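Local structure of CocE/NonD family hydrolase (Staphylococcus aureus subsp. aureus COL, 3III) at residues 174-182 against 251-262; 452-462 against 490-501. The protein is probably a serine hydrolase of the alpha/beta-hydrolase fold, related to cocaine esterases and X-Pro dipeptidyl-peptidases, though its natural substrate is not established. All coordinates share one frame; numbering follows the deposited sequence.

Contact 1 of 2, residues 174-182 against 251-262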
loop_
_atom_site.group_PDB
_atom_site.type_symbol
_atom_site.label_atom_id
_atom_site.label_comp_id
_atom_site.label_asym_id
_atom_site.label_seq_id
_atom_site.Cartn_x
_atom_site.Cartn_y
_atom_site.Cartn_z
ATOM N N THR A 174 -4.382 6.302 7.625
ATOM C CA THR A 174 -5.068 7.292 8.466
ATOM C C THR A 174 -5.145 8.678 7.803
ATOM O O THR A 174 -6.012 9.466 8.144
ATOM C CB THR A 174 -4.432 7.421 9.845
ATOM O OG1 THR A 174 -3.017 7.683 9.737
ATOM C CG2 THR A 174 -4.628 6.160 10.680
ATOM N N GLN A 175 -4.221 8.964 6.890
ATOM C CA GLN A 175 -4.281 10.241 6.115
ATOM C C GLN A 175 -5.380 10.197 5.088
ATOM O O GLN A 175 -6.111 11.150 4.962
ATOM C CB GLN A 175 -2.981 10.517 5.422
ATOM C CG GLN A 175 -1.792 10.674 6.376
ATOM C CD GLN A 175 -0.541 11.032 5.576
ATOM O OE1 GLN A 175 -0.530 12.059 4.893
ATOM N NE2 GLN A 175 0.516 10.193 5.672
ATOM N N TRP A 176 -5.527 9.091 4.349
ATOM C CA TRP A 176 -6.656 9.026 3.425
ATOM C C TRP A 176 -7.940 9.245 4.213
ATOM O O TRP A 176 -8.833 9.985 3.796
ATOM C CB TRP A 176 -6.727 7.664 2.721
ATOM C CG TRP A 176 -5.585 7.327 1.778
ATOM C CD1 TRP A 176 -4.779 6.213 1.858
ATOM C CD2 TRP A 176 -5.172 8.036 0.587
ATOM N NE1 TRP A 176 -3.866 6.223 0.835
ATOM C CE2 TRP A 176 -4.120 7.293 0.007
ATOM C CE3 TRP A 176 -5.621 9.207 -0.076
ATOM C CZ2 TRP A 176 -3.454 7.705 -1.156
ATOM C CZ3 TRP A 176 -4.978 9.583 -1.264
ATOM C CH2 TRP A 176 -3.905 8.838 -1.787
ATOM N N TRP A 177 -8.055 8.547 5.319
ATOM C CA TRP A 177 -9.214 8.721 6.201
ATOM C C TRP A 177 -9.475 10.187 6.657
ATOM O O TRP A 177 -10.550 10.740 6.391
ATOM C CB TRP A 177 -9.159 7.744 7.405
ATOM C CG TRP A 177 -9.925 6.472 7.090
ATOM C CD1 TRP A 177 -9.412 5.224 6.871
ATOM C CD2 TRP A 177 -11.349 6.346 6.937
ATOM N NE1 TRP A 177 -10.411 4.353 6.604
ATOM C CE2 TRP A 177 -11.612 5.005 6.622
ATOM C CE3 TRP A 177 -12.418 7.239 7.011
ATOM C CZ2 TRP A 177 -12.907 4.541 6.393
ATOM C CZ3 TRP A 177 -13.699 6.780 6.801
ATOM C CH2 TRP A 177 -13.940 5.453 6.505
ATOM N N VAL A 178 -8.516 10.798 7.343
ATOM C CA VAL A 178 -8.794 12.153 7.909
ATOM C C VAL A 178 -9.012 13.182 6.785
ATOM O O VAL A 178 -9.855 14.075 6.885
ATOM C CB VAL A 178 -7.711 12.581 8.930
ATOM C CG1 VAL A 178 -6.389 13.014 8.243
ATOM C CG2 VAL A 178 -8.240 13.655 9.849
ATOM N N ALA A 179 -8.299 13.027 5.677
ATOM C CA ALA A 179 -8.443 13.958 4.549
ATOM C C ALA A 179 -9.856 13.897 3.943
ATOM O O ALA A 179 -10.355 14.914 3.409
ATOM C CB ALA A 179 -7.373 13.731 3.458
ATOM N N SER A 180 -10.515 12.736 4.047
ATOM C CA SER A 180 -11.889 12.616 3.538
ATOM C C SER A 180 -12.892 13.507 4.342
ATOM O O SER A 180 -14.007 13.788 3.891
ATOM C CB SER A 180 -12.350 11.141 3.508
ATOM O OG SER A 180 -12.692 10.671 4.808
ATOM N N LEU A 181 -12.494 13.907 5.547
ATOM C CA LEU A 181 -13.274 14.813 6.377
ATOM C C LEU A 181 -12.952 16.331 6.144
ATOM O O LEU A 181 -13.594 17.160 6.724
ATOM C CB LEU A 181 -13.048 14.451 7.852
ATOM C CG LEU A 181 -13.335 13.014 8.310
ATOM C CD1 LEU A 181 -12.941 12.829 9.780
ATOM C CD2 LEU A 181 -14.846 12.662 8.040
ATOM N N ASN A 182 -11.909 16.614 5.362
ATOM C CA ASN A 182 -11.477 17.967 5.019
ATOM C C ASN A 182 -11.239 18.879 6.240
ATOM O O ASN A 182 -11.893 19.914 6.396
ATOM C CB ASN A 182 -12.483 18.580 4.051
ATOM C CG ASN A 182 -12.438 17.930 2.738
ATOM O OD1 ASN A 182 -11.481 18.112 1.982
ATOM N ND2 ASN A 182 -13.438 17.082 2.453
ATOM N N ARG A 251 -15.451 0.855 5.917
ATOM C CA ARG A 251 -13.975 0.785 5.918
ATOM C C ARG A 251 -13.342 0.989 4.529
ATOM O O ARG A 251 -12.160 0.646 4.293
ATOM C CB ARG A 251 -13.451 -0.506 6.551
ATOM C CG ARG A 251 -14.075 -0.891 7.910
ATOM C CD ARG A 251 -13.792 0.143 8.974
ATOM N NE ARG A 251 -12.720 -0.230 9.901
ATOM C CZ ARG A 251 -12.882 -1.002 10.980
ATOM N NH1 ARG A 251 -14.085 -1.559 11.239
ATOM N NH2 ARG A 251 -11.859 -1.260 11.780
ATOM N N GLN A 252 -14.148 1.559 3.651
ATOM C CA GLN A 252 -13.732 2.044 2.377
ATOM C C GLN A 252 -13.780 3.569 2.423
ATOM O O GLN A 252 -14.844 4.174 2.554
ATOM C CB GLN A 252 -14.619 1.536 1.250
ATOM C CG GLN A 252 -14.295 2.081 -0.151
ATOM C CD GLN A 252 -15.328 1.716 -1.168
ATOM O OE1 GLN A 252 -16.358 2.366 -1.214
ATOM N NE2 GLN A 252 -15.081 0.668 -1.993
ATOM N N VAL A 253 -12.619 4.204 2.345
ATOM C CA VAL A 253 -12.593 5.659 2.418
ATOM C C VAL A 253 -13.361 6.265 1.216
ATOM O O VAL A 253 -13.097 5.849 0.067
ATOM C CB VAL A 253 -11.112 6.206 2.386
ATOM C CG1 VAL A 253 -11.096 7.778 2.359
ATOM C CG2 VAL A 253 -10.282 5.631 3.562
ATOM N N PRO A 254 -14.208 7.295 1.452
ATOM C CA PRO A 254 -14.856 8.057 0.345
ATOM C C PRO A 254 -13.853 9.057 -0.245
ATOM O O PRO A 254 -13.894 10.254 0.047
ATOM C CB PRO A 254 -16.041 8.761 1.014
ATOM C CG PRO A 254 -15.605 8.976 2.432
ATOM C CD PRO A 254 -14.633 7.799 2.776
ATOM N N LEU A 255 -13.004 8.536 -1.113
ATOM C CA LEU A 255 -11.817 9.234 -1.607
ATOM C C LEU A 255 -12.119 10.517 -2.400
ATOM O O LEU A 255 -11.329 11.441 -2.370
ATOM C CB LEU A 255 -11.007 8.284 -2.480
ATOM C CG LEU A 255 -10.314 7.128 -1.738
ATOM C CD1 LEU A 255 -9.782 6.142 -2.748
ATOM C CD2 LEU A 255 -9.179 7.624 -0.864
ATOM N N SER A 256 -13.264 10.563 -3.092
ATOM C CA SER A 256 -13.628 11.721 -3.875
ATOM C C SER A 256 -13.974 12.960 -3.034
ATOM O O SER A 256 -14.140 14.065 -3.559
ATOM C CB SER A 256 -14.783 11.367 -4.812
ATOM O OG SER A 256 -15.959 11.124 -4.087
ATOM N N GLN A 257 -14.156 12.779 -1.748
ATOM C CA GLN A 257 -14.256 13.890 -0.808
ATOM C C GLN A 257 -12.934 14.591 -0.552
ATOM O O GLN A 257 -12.907 15.707 0.015
ATOM C CB GLN A 257 -14.797 13.369 0.511
ATOM C CG GLN A 257 -16.266 12.833 0.382
ATOM C CD GLN A 257 -16.865 12.355 1.687
ATOM O OE1 GLN A 257 -16.304 12.539 2.767
ATOM N NE2 GLN A 257 -18.025 11.759 1.599
ATOM N N ILE A 258 -11.824 13.941 -0.882
ATOM C CA ILE A 258 -10.504 14.557 -0.578
ATOM C C ILE A 258 -10.216 15.704 -1.542
ATOM O O ILE A 258 -10.231 15.528 -2.798
ATOM C CB ILE A 258 -9.385 13.530 -0.630
ATOM C CG1 ILE A 258 -9.602 12.492 0.459
ATOM C CG2 ILE A 258 -8.017 14.174 -0.529
ATOM C CD1 ILE A 258 -8.568 11.351 0.380
ATOM N N LYS A 259 -9.954 16.871 -0.971
ATOM C CA LYS A 259 -9.546 18.055 -1.745
ATOM C C LYS A 259 -8.124 18.584 -1.492
ATOM O O LYS A 259 -7.643 19.498 -2.197
ATOM C CB LYS A 259 -10.540 19.186 -1.473
ATOM C CG LYS A 259 -11.959 18.810 -1.854
ATOM C CD LYS A 259 -12.942 19.873 -1.308
ATOM C CE LYS A 259 -14.278 19.837 -2.060
ATOM N NZ LYS A 259 -15.378 20.511 -1.257
ATOM N N THR A 260 -7.488 18.055 -0.454
ATOM C CA THR A 260 -6.184 18.545 0.059
ATOM C C THR A 260 -5.051 18.295 -0.952
ATOM O O THR A 260 -4.988 17.248 -1.554
ATOM C CB THR A 260 -5.859 17.802 1.399
ATOM O OG1 THR A 260 -6.917 18.039 2.351
ATOM C CG2 THR A 260 -4.522 18.209 2.005
ATOM N N PRO A 261 -4.150 19.279 -1.141
ATOM C CA PRO A 261 -2.977 19.025 -1.953
ATOM C C PRO A 261 -2.246 17.748 -1.521
ATOM O O PRO A 261 -2.031 17.505 -0.314
ATOM C CB PRO A 261 -2.095 20.240 -1.690
ATOM C CG PRO A 261 -3.059 21.367 -1.425
ATOM C CD PRO A 261 -4.209 20.676 -0.670
ATOM N N LEU A 262 -1.859 16.964 -2.497
ATOM C CA LEU A 262 -1.576 15.542 -2.316
ATOM C C LEU A 262 -0.321 15.070 -3.056
ATOM O O LEU A 262 -0.170 15.313 -4.234
ATOM C CB LEU A 262 -2.809 14.753 -2.855
ATOM C CG LEU A 262 -2.647 13.258 -3.076
ATOM C CD1 LEU A 262 -2.389 12.586 -1.708
ATOM C CD2 LEU A 262 -3.919 12.639 -3.674
HETATM O O HOH W 1 -10.229 1.498 6.086
#
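Val253 sets one methyl over the indole of Trp177: CG2 lies 3.3 Å from the centroid of the five-membered ring and only 9° off its normal, a CH-pi contact. The other methyl, CG1, held anti to its own nitrogen (chi1 176°), turns to the helix end, where it meets Trp176 O and packs 3.8 Å from Ser180 CB. At the rim of the same indole, near its plane, stand the CA of Arg251 and a water; this water accepts from Trp177 NE1 and donates to Arg251 O, which satisfies the buried indole nitrogen. Trp176 packs on a second group of side chains. Its benzene edge is met close to the ring plane by Ile258 CD1, 3.7 Å from CE3, while methyls of Leu255 and Leu262 close in on CE3 and CZ3. Ile258 also lays CG1 against the CB of Ala179, 3.9 Å away.

Around this apolar layer the helix end is fastened by polar groups. Ser180 OG folds back to donate to Trp177 O within the carbonyl plane, on a lone pair. Asn182, with positive phi just past the helix, gives ND2 to Gln257 O at 2.8 Å in one of its two modelled conformers; the bond is nearly straight (164°) and lies in the asparagine amide plane, but is tilted from the carbonyl plane. An inverse gamma turn centred on Pro254 leads into the 3-10 segment 255-257 that presents this carbonyl.

The loop thus wraps the C-terminal end of helix 170-179. This helix follows strand 162-168 through a Gly-Val-Ser-Tyr sequence, consistent with the nucleophile elbow of alpha/beta-hydrolases. Trp176 NE1 donates a hydrogen bond to Gly194 O, and Leu262 opens strand 262-267, parallel to strand 186-192 in the central sheet.

Contact 2 of 2, residues 452-462 against 490-501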
loop_
_atom_site.group_PDB
_atom_site.type_symbol
_atom_site.label_atom_id
_atom_site.label_comp_id
_atom_site.label_asym_id
_atom_site.label_seq_id
_atom_site.Cartn_x
_atom_site.Cartn_y
_atom_site.Cartn_z
ATOM N N VAL A 452 6.055 -10.183 -11.461
ATOM C CA VAL A 452 5.701 -8.880 -12.060
ATOM C C VAL A 452 4.417 -8.328 -11.471
ATOM O O VAL A 452 4.351 -7.172 -11.037
ATOM C CB VAL A 452 5.516 -9.018 -13.567
ATOM C CG1 VAL A 452 4.829 -7.759 -14.243
ATOM C CG2 VAL A 452 6.842 -9.324 -14.259
ATOM N N ALA A 453 3.383 -9.145 -11.501
ATOM C CA ALA A 453 2.055 -8.767 -10.982
ATOM C C ALA A 453 1.317 -9.991 -10.437
ATOM O O ALA A 453 1.501 -11.108 -10.896
ATOM C CB ALA A 453 1.235 -8.080 -12.091
ATOM N N THR A 454 0.456 -9.730 -9.466
ATOM C CA THR A 454 -0.327 -10.739 -8.822
ATOM C C THR A 454 -1.803 -10.310 -8.791
ATOM O O THR A 454 -2.173 -9.081 -8.629
ATOM C CB THR A 454 0.283 -10.977 -7.424
ATOM O OG1 THR A 454 1.696 -11.261 -7.587
ATOM C CG2 THR A 454 -0.385 -12.160 -6.635
ATOM N N GLY A 455 -2.678 -11.314 -8.845
ATOM C CA GLY A 455 -4.104 -11.100 -8.565
ATOM C C GLY A 455 -4.834 -12.358 -8.096
ATOM O O GLY A 455 -4.330 -13.462 -8.257
ATOM N N TRP A 456 -6.027 -12.173 -7.542
ATOM C CA TRP A 456 -6.823 -13.257 -6.944
ATOM C C TRP A 456 -8.313 -13.113 -7.214
ATOM O O TRP A 456 -8.844 -11.993 -7.267
ATOM C CB TRP A 456 -6.671 -13.238 -5.435
ATOM C CG TRP A 456 -5.292 -13.352 -4.890
ATOM C CD1 TRP A 456 -4.696 -14.498 -4.414
ATOM C CD2 TRP A 456 -4.375 -12.296 -4.639
ATOM N NE1 TRP A 456 -3.450 -14.221 -3.948
ATOM C CE2 TRP A 456 -3.225 -12.875 -4.047
ATOM C CE3 TRP A 456 -4.402 -10.917 -4.859
ATOM C CZ2 TRP A 456 -2.098 -12.112 -3.680
ATOM C CZ3 TRP A 456 -3.290 -10.172 -4.526
ATOM C CH2 TRP A 456 -2.145 -10.788 -3.923
ATOM N N LEU A 457 -9.033 -14.222 -7.313
ATOM C CA LEU A 457 -10.481 -14.134 -7.304
ATOM C C LEU A 457 -11.152 -15.424 -6.807
ATOM O O LEU A 457 -10.825 -16.485 -7.252
ATOM C CB LEU A 457 -11.000 -13.858 -8.709
ATOM C CG LEU A 457 -12.527 -13.651 -8.833
ATOM C CD1 LEU A 457 -12.957 -12.334 -8.108
ATOM C CD2 LEU A 457 -12.976 -13.679 -10.317
ATOM N N ARG A 458 -12.133 -15.276 -5.936
ATOM C CA ARG A 458 -13.053 -16.351 -5.587
ATOM C C ARG A 458 -14.215 -16.225 -6.579
ATOM O O ARG A 458 -14.867 -15.166 -6.735
ATOM C CB ARG A 458 -13.462 -16.232 -4.122
ATOM C CG ARG A 458 -14.477 -17.292 -3.655
ATOM C CD ARG A 458 -14.548 -17.341 -2.146
ATOM N NE ARG A 458 -13.378 -18.012 -1.590
ATOM C CZ ARG A 458 -13.161 -18.223 -0.307
ATOM N NH1 ARG A 458 -14.017 -17.823 0.615
ATOM N NH2 ARG A 458 -12.053 -18.831 0.064
ATOM N N VAL A 459 -14.416 -17.288 -7.344
ATOM C CA VAL A 459 -15.310 -17.225 -8.505
ATOM C C VAL A 459 -16.774 -16.947 -8.127
ATOM O O VAL A 459 -17.494 -16.288 -8.868
ATOM C CB VAL A 459 -15.091 -18.489 -9.408
ATOM C CG1 VAL A 459 -16.135 -18.610 -10.531
ATOM C CG2 VAL A 459 -13.643 -18.446 -9.969
ATOM N N SER A 460 -17.227 -17.399 -6.961
ATOM C CA SER A 460 -18.574 -17.005 -6.496
ATOM C C SER A 460 -18.708 -15.463 -6.303
ATOM O O SER A 460 -19.812 -14.929 -6.300
ATOM C CB SER A 460 -18.972 -17.730 -5.214
ATOM O OG SER A 460 -18.166 -17.311 -4.154
ATOM N N HIS A 461 -17.580 -14.764 -6.244
ATOM C CA HIS A 461 -17.559 -13.294 -6.143
ATOM C C HIS A 461 -17.313 -12.569 -7.460
ATOM O O HIS A 461 -16.987 -11.365 -7.478
ATOM C CB HIS A 461 -16.454 -12.910 -5.161
ATOM C CG HIS A 461 -16.769 -13.266 -3.744
ATOM N ND1 HIS A 461 -16.583 -12.389 -2.684
ATOM C CD2 HIS A 461 -17.289 -14.395 -3.212
ATOM C CE1 HIS A 461 -16.947 -12.982 -1.561
ATOM N NE2 HIS A 461 -17.388 -14.199 -1.852
ATOM N N ARG A 462 -17.437 -13.276 -8.566
ATOM C CA ARG A 462 -17.068 -12.712 -9.884
ATOM C C ARG A 462 -17.909 -11.544 -10.425
ATOM O O ARG A 462 -17.546 -10.923 -11.445
ATOM C CB ARG A 462 -17.133 -13.826 -10.951
ATOM C CG ARG A 462 -18.533 -14.340 -11.203
ATOM C CD ARG A 462 -18.498 -15.623 -12.085
ATOM N NE ARG A 462 -19.841 -16.212 -12.271
ATOM C CZ ARG A 462 -20.486 -16.970 -11.383
ATOM N NH1 ARG A 462 -19.953 -17.292 -10.208
ATOM N NH2 ARG A 462 -21.678 -17.415 -11.680
ATOM N N VAL A 490 -18.266 -20.408 -16.426
ATOM C CA VAL A 490 -18.562 -18.972 -16.204
ATOM C C VAL A 490 -17.378 -18.078 -16.595
ATOM O O VAL A 490 -16.189 -18.543 -16.557
ATOM C CB VAL A 490 -18.997 -18.724 -14.760
ATOM C CG1 VAL A 490 -20.236 -19.618 -14.386
ATOM C CG2 VAL A 490 -17.843 -18.974 -13.821
ATOM N N PRO A 491 -17.665 -16.830 -17.042
ATOM C CA PRO A 491 -16.607 -15.874 -17.358
ATOM C C PRO A 491 -16.208 -15.112 -16.118
ATOM O O PRO A 491 -17.103 -14.705 -15.364
ATOM C CB PRO A 491 -17.286 -14.916 -18.349
ATOM C CG PRO A 491 -18.722 -14.990 -17.967
ATOM C CD PRO A 491 -18.976 -16.356 -17.529
ATOM N N VAL A 492 -14.900 -14.952 -15.905
ATOM C CA VAL A 492 -14.337 -14.214 -14.786
ATOM C C VAL A 492 -13.297 -13.266 -15.312
ATOM O O VAL A 492 -12.657 -13.527 -16.346
ATOM C CB VAL A 492 -13.726 -15.123 -13.712
ATOM C CG1 VAL A 492 -14.836 -16.139 -13.166
ATOM C CG2 VAL A 492 -12.485 -15.827 -14.247
ATOM N N GLU A 493 -13.146 -12.164 -14.621
ATOM C CA GLU A 493 -12.078 -11.202 -14.910
ATOM C C GLU A 493 -11.345 -10.927 -13.636
ATOM O O GLU A 493 -11.955 -10.512 -12.634
ATOM C CB GLU A 493 -12.653 -9.910 -15.459
ATOM C CG GLU A 493 -13.330 -10.154 -16.774
ATOM C CD GLU A 493 -13.943 -8.932 -17.382
ATOM O OE1 GLU A 493 -13.435 -7.815 -17.197
ATOM O OE2 GLU A 493 -14.947 -9.112 -18.109
ATOM N N ILE A 494 -10.051 -11.222 -13.671
ATOM C CA ILE A 494 -9.181 -11.152 -12.523
ATOM C C ILE A 494 -8.348 -9.889 -12.589
ATOM O O ILE A 494 -7.662 -9.623 -13.609
ATOM C CB ILE A 494 -8.277 -12.378 -12.431
ATOM C CG1 ILE A 494 -9.135 -13.649 -12.356
ATOM C CG2 ILE A 494 -7.391 -12.349 -11.176
ATOM C CD1 ILE A 494 -8.284 -14.964 -12.276
ATOM N N GLU A 495 -8.434 -9.101 -11.515
ATOM C CA GLU A 495 -7.612 -7.851 -11.341
ATOM C C GLU A 495 -6.122 -8.173 -11.026
ATOM O O GLU A 495 -5.774 -8.478 -9.889
ATOM C CB GLU A 495 -8.230 -6.987 -10.211
ATOM C CG GLU A 495 -7.540 -5.636 -9.917
ATOM C CD GLU A 495 -8.170 -4.905 -8.733
ATOM O OE1 GLU A 495 -8.930 -5.534 -7.978
ATOM O OE2 GLU A 495 -7.953 -3.672 -8.569
ATOM N N LEU A 496 -5.276 -8.112 -12.033
ATOM C CA LEU A 496 -3.821 -8.030 -11.780
ATOM C C LEU A 496 -3.517 -6.588 -11.291
ATOM O O LEU A 496 -3.915 -5.628 -11.908
ATOM C CB LEU A 496 -2.973 -8.412 -13.009
ATOM C CG LEU A 496 -2.943 -9.855 -13.466
ATOM C CD1 LEU A 496 -2.571 -10.788 -12.344
ATOM C CD2 LEU A 496 -4.283 -10.214 -14.090
ATOM N N LEU A 497 -2.862 -6.483 -10.142
ATOM C CA LEU A 497 -2.633 -5.217 -9.501
ATOM C C LEU A 497 -1.589 -4.452 -10.293
ATOM O O LEU A 497 -0.804 -5.061 -11.060
ATOM C CB LEU A 497 -2.193 -5.463 -8.073
ATOM C CG LEU A 497 -3.349 -6.016 -7.201
ATOM C CD1 LEU A 497 -2.755 -6.272 -5.815
ATOM C CD2 LEU A 497 -4.575 -5.082 -7.119
ATOM N N PRO A 498 -1.596 -3.105 -10.154
ATOM C CA PRO A 498 -0.750 -2.244 -11.010
ATOM C C PRO A 498 0.747 -2.570 -10.882
ATOM O O PRO A 498 1.250 -2.770 -9.766
ATOM C CB PRO A 498 -1.011 -0.848 -10.473
ATOM C CG PRO A 498 -2.417 -0.940 -9.856
ATOM C CD PRO A 498 -2.494 -2.304 -9.300
ATOM N N SER A 499 1.401 -2.655 -12.047
ATOM C CA SER A 499 2.812 -2.998 -12.159
ATOM C C SER A 499 3.447 -2.215 -13.332
ATOM O O SER A 499 2.764 -1.786 -14.216
ATOM C CB SER A 499 2.951 -4.505 -12.357
ATOM O OG SER A 499 2.493 -4.902 -13.609
ATOM N N GLY A 500 4.747 -1.994 -13.260
ATOM C CA GLY A 500 5.505 -1.284 -14.301
ATOM C C GLY A 500 6.758 -2.029 -14.639
ATOM O O GLY A 500 7.670 -2.125 -13.802
ATOM N N THR A 501 6.868 -2.492 -15.884
ATOM C CA THR A 501 7.912 -3.436 -16.251
ATOM C C THR A 501 8.258 -3.329 -17.713
ATOM O O THR A 501 7.346 -3.152 -18.546
ATOM C CB THR A 501 7.412 -4.898 -15.954
ATOM O OG1 THR A 501 6.652 -4.873 -14.742
ATOM C CG2 THR A 501 8.589 -5.930 -15.842
HETATM O O HOH W 2 -9.658 -9.955 -8.977
HETATM O O HOH W 3 -6.873 -9.234 -7.557
HETATM O O HOH W 4 -15.513 -11.294 -13.075
HETATM O O HOH W 5 -19.938 -14.732 -14.604
#
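Leu457 and Val459 meet Val492 in the apolar centre: with Leu457 CG anti to its nitrogen (chi1 -176°), the branch carries CD2 to Val492 CB at 3.8 Å, and Val459 CG1 touches both Val492 CG1 and Val490 CG2. Leu457 CB rests against Ile494 CG1. Farther along, Leu496 CD1 lies 3.5 Å from Gly455 N, and Leu497 CD1 meets the indole edge of Trp456 near its plane, 4.1 Å from CZ3.

The strands run roughly antiparallel, at 152°, but share one direct backbone hydrogen bond, Leu497 N to Thr454 O at 3.1 Å, with the donor above the carbonyl plane. Gly455 CA comes 3.4 Å from Glu495 O in a CA-H...O contact. Beyond it two waters bridge Trp456 and Glu495, each joining an amide of one residue to a carbonyl of the other; a third links Arg462 O to Glu493 N. At the polar edge Val490 lies against one face of the Arg462 guanidinium, toward its rim; NH1 donates to Val459 O, from above its carbonyl plane, and to Leu482 O, and a water links NE to Pro491 O.

The main sheet partner of strand 447-458 is strand 424-432, with a classic beta bulge where Val452 and Ala453 face Ile429; strand 490-503 belongs with strands 403-406 and 408-417. The two sheets pack as a beta-sandwich, as in C-terminal domains of this family, and Arg276 of helix 275-284, from the hydrolase part, salt-bridges Glu495.

Both contacts are largely buried, but they belong to different parts of the chain: contact 1 to the region of the S15 catalytic family, contact 2 to the C-terminal non-catalytic domain. Their centres are 26 Å apart and their nearest atoms about 11 Å; they do not touch. Contact 1 joins a helix end to a loop, and aromatic rings dominate its packing; contact 2 sets strand against strand, with branched aliphatic side chains at its centre. A single water serves the first, at an indole nitrogen, whereas four bridge backbone and guanidinium groups in the second, where direct strand pairing is sparse.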